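Local coordinates for protein glycosyl transferase family 8 (Streptococcus pneumoniae, PDB 5GVV) that transfers galactose from UDP-galactose to the terminal glucose of the already glycosylated serine-rich repeat protein PsrP, at residues 45-48 / 49-53; 317-320 / 321-324. All coordinates share one frame; numbering follows the deposited sequence.

Contact 1 (45-48 / 49-53); sequences QEWF and SQIRI
Q45 and S49, W47 and I51, and F48 and R52 are paired by i to i+4 backbone hydrogen bonds in the first turns of helix 45-57, with S49 N donating to Q45 O at 2.9 Å and I51 N to W47 O at 3.2 Å; the bond from Q50 N to E46 O is weak. One turn on, I51 lies against the W47 indole. Its CG1 sits over one face of the six-membered ring, 3.9 Å from the centroid and 19° off the ring normal, a CH-pi contact whose closest carbon is W47 CE2. With CG anti to the backbone N (chi1 -177°), the indole is carried along the helix to that methylene, while W47 NE1 is tied to E21 of helix 17-30. F48 and R52 meet less directly: R52 NH2 approaches F48 CD1 obliquely at 4.0 Å, although the ring and guanidinium planes are only 14° apart. The arginine chain bends at chi3, which turns its guanidinium back toward the start of the helix. There a water donates to Q45 O and, in the plane of the guanidinium, accepts a weak bond from R52 NH1 at 3.3 Å; R52 NE is taken by L62 O of strand 61-66. Q45 O thus receives both S49 N and the water. E46 OE2 forms a salt bridge with R244 of the second subunit. W47 and F48 both pack on L38 of strand 34-40, and F48 also touches L62 and D64 of strand 61-66, which places these turns in the connecting helix of the beta-alpha-beta unit 34-40, 45-57, 61-66 within the Rossmann-like GT-A fold of family 8 glycosyltransferases.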
loop_
_atom_site.group_PDB
_atom_site.type_symbol
_atom_site.label_atom_id
_atom_site.label_comp_id
_atom_site.label_asym_id
_atom_site.label_seq_id
_atom_site.Cartn_x
_atom_site.Cartn_y
_atom_site.Cartn_z
ATOM N N GLN A 45 -6.997 6.306 -10.605
ATOM C CA GLN A 45 -7.729 5.595 -11.646
ATOM C C GLN A 45 -7.002 4.342 -12.137
ATOM O O GLN A 45 -7.648 3.370 -12.542
ATOM C CB GLN A 45 -7.983 6.534 -12.827
ATOM C CG GLN A 45 -9.043 7.604 -12.567
ATOM C CD GLN A 45 -8.963 8.749 -13.556
ATOM O OE1 GLN A 45 -8.037 9.561 -13.505
ATOM N NE2 GLN A 45 -9.929 8.821 -14.466
ATOM N N GLU A 46 -5.670 4.377 -12.109
ATOM C CA GLU A 46 -4.850 3.256 -12.562
ATOM C C GLU A 46 -5.103 2.002 -11.737
ATOM O O GLU A 46 -5.088 0.883 -12.260
ATOM C CB GLU A 46 -3.358 3.608 -12.492
ATOM C CG GLU A 46 -2.888 4.618 -13.539
ATOM C CD GLU A 46 -3.077 6.055 -13.106
ATOM O OE1 GLU A 46 -3.689 6.295 -12.046
ATOM O OE2 GLU A 46 -2.605 6.956 -13.829
ATOM N N TRP A 47 -5.317 2.190 -10.441
ATOM C CA TRP A 47 -5.619 1.072 -9.557
ATOM C C TRP A 47 -6.945 0.445 -9.967
ATOM O O TRP A 47 -7.036 -0.773 -10.127
ATOM C CB TRP A 47 -5.662 1.533 -8.097
ATOM C CG TRP A 47 -5.890 0.405 -7.112
ATOM C CD1 TRP A 47 -4.941 -0.398 -6.537
ATOM C CD2 TRP A 47 -7.149 -0.036 -6.597
ATOM N NE1 TRP A 47 -5.539 -1.313 -5.695
ATOM C CE2 TRP A 47 -6.897 -1.111 -5.719
ATOM C CE3 TRP A 47 -8.470 0.374 -6.797
ATOM C CZ2 TRP A 47 -7.918 -1.780 -5.039
ATOM C CZ3 TRP A 47 -9.484 -0.290 -6.120
ATOM C CH2 TRP A 47 -9.201 -1.354 -5.251
ATOM N N PHE A 48 -7.961 1.281 -10.161
ATOM C CA PHE A 48 -9.275 0.804 -10.576
ATOM C C PHE A 48 -9.241 0.059 -11.907
ATOM O O PHE A 48 -9.863 -0.995 -12.033
ATOM C CB PHE A 48 -10.257 1.974 -10.678
ATOM C CG PHE A 48 -10.973 2.274 -9.399
ATOM C CD1 PHE A 48 -12.082 1.528 -9.025
ATOM C CD2 PHE A 48 -10.547 3.308 -8.576
ATOM C CE1 PHE A 48 -12.754 1.797 -7.845
ATOM C CE2 PHE A 48 -11.211 3.589 -7.393
ATOM C CZ PHE A 48 -12.319 2.831 -7.026
ATOM N N SER A 49 -8.525 0.600 -12.895
ATOM C CA SER A 49 -8.446 -0.042 -14.208
ATOM C C SER A 49 -7.979 -1.497 -14.147
ATOM O O SER A 49 -8.603 -2.379 -14.747
ATOM C CB SER A 49 -7.558 0.762 -15.159
ATOM O OG SER A 49 -8.169 1.996 -15.481
ATOM N N GLN A 50 -6.895 -1.749 -13.418
ATOM C CA GLN A 50 -6.333 -3.095 -13.338
ATOM C C GLN A 50 -7.216 -4.062 -12.557
ATOM O O GLN A 50 -7.464 -5.191 -12.998
ATOM C CB GLN A 50 -4.939 -3.058 -12.707
ATOM C CG GLN A 50 -4.253 -4.422 -12.704
ATOM C CD GLN A 50 -3.995 -4.942 -14.108
ATOM O OE1 GLN A 50 -3.115 -4.447 -14.806
ATOM N NE2 GLN A 50 -4.771 -5.935 -14.530
ATOM N N ILE A 51 -7.673 -3.629 -11.386
ATOM C CA ILE A 51 -8.462 -4.496 -10.526
ATOM C C ILE A 51 -9.808 -4.797 -11.191
ATOM O O ILE A 51 -10.356 -5.892 -11.032
ATOM C CB ILE A 51 -8.676 -3.859 -9.138
ATOM C CG1 ILE A 51 -7.335 -3.497 -8.496
ATOM C CG2 ILE A 51 -9.463 -4.791 -8.225
ATOM C CD1 ILE A 51 -6.348 -4.656 -8.439
ATOM N N ARG A 52 -10.326 -3.824 -11.942
ATOM C CA ARG A 52 -11.595 -4.000 -12.652
ATOM C C ARG A 52 -11.506 -5.155 -13.641
ATOM O O ARG A 52 -12.444 -5.932 -13.779
ATOM C CB ARG A 52 -12.003 -2.715 -13.383
ATOM C CG ARG A 52 -13.258 -2.856 -14.240
ATOM C CD ARG A 52 -13.678 -1.528 -14.848
ATOM N NE ARG A 52 -14.022 -0.559 -13.814
ATOM C CZ ARG A 52 -13.403 0.606 -13.644
ATOM N NH1 ARG A 52 -12.411 0.966 -14.454
ATOM N NH2 ARG A 52 -13.781 1.421 -12.668
ATOM N N ILE A 53 -10.365 -5.269 -14.317
ATOM C CA ILE A 53 -10.115 -6.394 -15.215
ATOM C C ILE A 53 -10.172 -7.729 -14.475
ATOM O O ILE A 53 -10.739 -8.703 -14.982
ATOM C CB ILE A 53 -8.744 -6.266 -15.904
ATOM C CG1 ILE A 53 -8.734 -5.064 -16.852
ATOM C CG2 ILE A 53 -8.396 -7.545 -16.662
ATOM C CD1 ILE A 53 -7.395 -4.815 -17.530
HETATM O O HOH W 1 -10.585 3.670 -13.856
#

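Contact 2 (317-320 / 321-324); sequences LALT and RFPN
A local turn contact, A318 with R321 and L319 with F322, follows helix 314-317 and carries the chain through a 3-10 segment toward strand 325-328, an outermost strand of the parallel six-stranded sheet. Two i to i+3 backbone bonds define it, R321 N to A318 O at 3.2 Å and F322 N to L319 O at 3.1 Å. The arginine side chain then folds back over the turn: CG lies between the backbone N and the carbonyl carbon (chi1 72°), and the chain runs extended to NE, bringing NH1 within 2.9 Å of A318 O. That oxygen lies in the guanidinium plane, yet NH1 stands well above the carbonyl plane of A318, and R321 N reaches the same oxygen from the opposite face. Beside the arginine, F322 places CE2 over the centre of the guanidinium face, while the edge of its ring comes near L319 O. CE2 also packs on L319 CD2 at 3.9 Å, and both side chains continue onto helix 292-298. One residue back, T320 OG1 donates to L317 O at 3.0 Å in the carbonyl plane, and T320 N binds the same acceptor. R321 NH2 forms a salt bridge with D293 of helix 292-298, which probably helps to set the rotation of the guanidinium. A318 O is thus held by two donors, one main-chain and one side-chain, neither on a lone pair, and the positive charge of R321, partly balanced by D293, would be expected to polarise this carbonyl.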
loop_
_atom_site.group_PDB
_atom_site.type_symbol
_atom_site.label_atom_id
_atom_site.label_comp_id
_atom_site.label_asym_id
_atom_site.label_seq_id
_atom_site.Cartn_x
_atom_site.Cartn_y
_atom_site.Cartn_z
ATOM N N LEU A 317 -12.844 17.447 -11.196
ATOM C CA LEU A 317 -12.165 16.415 -10.416
ATOM C C LEU A 317 -13.002 15.144 -10.381
ATOM O O LEU A 317 -12.461 14.041 -10.393
ATOM C CB LEU A 317 -11.858 16.901 -8.997
ATOM C CG LEU A 317 -10.872 18.064 -8.880
ATOM C CD1 LEU A 317 -10.628 18.429 -7.419
ATOM C CD2 LEU A 317 -9.563 17.733 -9.562
ATOM N N ALA A 318 -14.323 15.299 -10.364
ATOM C CA ALA A 318 -15.223 14.149 -10.333
ATOM C C ALA A 318 -15.145 13.319 -11.613
ATOM O O ALA A 318 -15.653 12.200 -11.660
ATOM C CB ALA A 318 -16.658 14.602 -10.080
ATOM N N LEU A 319 -14.514 13.864 -12.653
ATOM C CA LEU A 319 -14.342 13.133 -13.907
ATOM C C LEU A 319 -13.449 11.898 -13.740
ATOM O O LEU A 319 -13.372 11.065 -14.643
ATOM C CB LEU A 319 -13.785 14.052 -15.000
ATOM C CG LEU A 319 -14.650 15.231 -15.451
ATOM C CD1 LEU A 319 -13.912 16.104 -16.460
ATOM C CD2 LEU A 319 -15.974 14.740 -16.033
ATOM N N THR A 320 -12.779 11.784 -12.592
ATOM C CA THR A 320 -11.967 10.606 -12.275
ATOM C C THR A 320 -12.782 9.316 -12.143
ATOM O O THR A 320 -12.218 8.220 -12.102
ATOM C CB THR A 320 -11.160 10.803 -10.975
ATOM O OG1 THR A 320 -12.043 11.135 -9.893
ATOM C CG2 THR A 320 -10.133 11.906 -11.142
ATOM N N ARG A 321 -14.105 9.437 -12.081
ATOM C CA ARG A 321 -14.966 8.261 -12.003
ATOM C C ARG A 321 -15.003 7.531 -13.342
ATOM O O ARG A 321 -15.399 6.361 -13.405
ATOM C CB ARG A 321 -16.380 8.653 -11.570
ATOM C CG ARG A 321 -17.200 9.386 -12.633
ATOM C CD ARG A 321 -18.423 10.047 -12.018
ATOM N NE ARG A 321 -19.312 10.640 -13.020
ATOM C CZ ARG A 321 -19.130 11.838 -13.569
ATOM N NH1 ARG A 321 -18.076 12.576 -13.237
ATOM N NH2 ARG A 321 -19.999 12.304 -14.462
ATOM N N PHE A 322 -14.585 8.226 -14.405
ATOM C CA PHE A 322 -14.502 7.636 -15.738
ATOM C C PHE A 322 -13.131 7.026 -15.949
ATOM O O PHE A 322 -12.124 7.616 -15.552
ATOM C CB PHE A 322 -14.729 8.693 -16.822
ATOM C CG PHE A 322 -16.092 9.313 -16.795
ATOM C CD1 PHE A 322 -17.196 8.607 -17.255
ATOM C CD2 PHE A 322 -16.267 10.614 -16.348
ATOM C CE1 PHE A 322 -18.455 9.181 -17.250
ATOM C CE2 PHE A 322 -17.522 11.196 -16.338
ATOM C CZ PHE A 322 -18.620 10.477 -16.788
ATOM N N PRO A 323 -13.084 5.849 -16.594
ATOM C CA PRO A 323 -11.812 5.173 -16.849
ATOM C C PRO A 323 -11.066 5.802 -18.019
ATOM O O PRO A 323 -9.894 5.484 -18.222
ATOM C CB PRO A 323 -12.245 3.750 -17.210
ATOM C CG PRO A 323 -13.611 3.918 -17.811
ATOM C CD PRO A 323 -14.242 5.056 -17.055
ATOM N N ASN A 324 -11.723 6.694 -18.758
ATOM C CA ASN A 324 -11.119 7.266 -19.957
ATOM C C ASN A 324 -10.883 8.786 -19.929
ATOM O O ASN A 324 -10.664 9.405 -20.977
ATOM C CB ASN A 324 -11.941 6.887 -21.196
ATOM C CG ASN A 324 -13.369 7.397 -21.132
ATOM O OD1 ASN A 324 -13.988 7.421 -20.069
ATOM N ND2 ASN A 324 -13.900 7.809 -22.277
#

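In the fold
The two contacts lie 12 Å apart between centres and join at Q45, whose NE2 approaches F322 O at 2.7 Å, probably as a hydrogen bond, while Q45 CG packs on T320 O at 3.3 Å. R52 NH1 also comes within 3.9 Å of P323 CB. Contact 1 belongs to the GT-A domain and contact 2 to the part of the chain built on the six-stranded parallel sheet, so their meeting ties these two regions together; both also touch the second subunit. Neither forms the active site: the W47 side chain is about 12 Å from bound UDP, and those of W47 and T320 are about 6 and 11 Å from that of Y14, a probable UDP-binding residue.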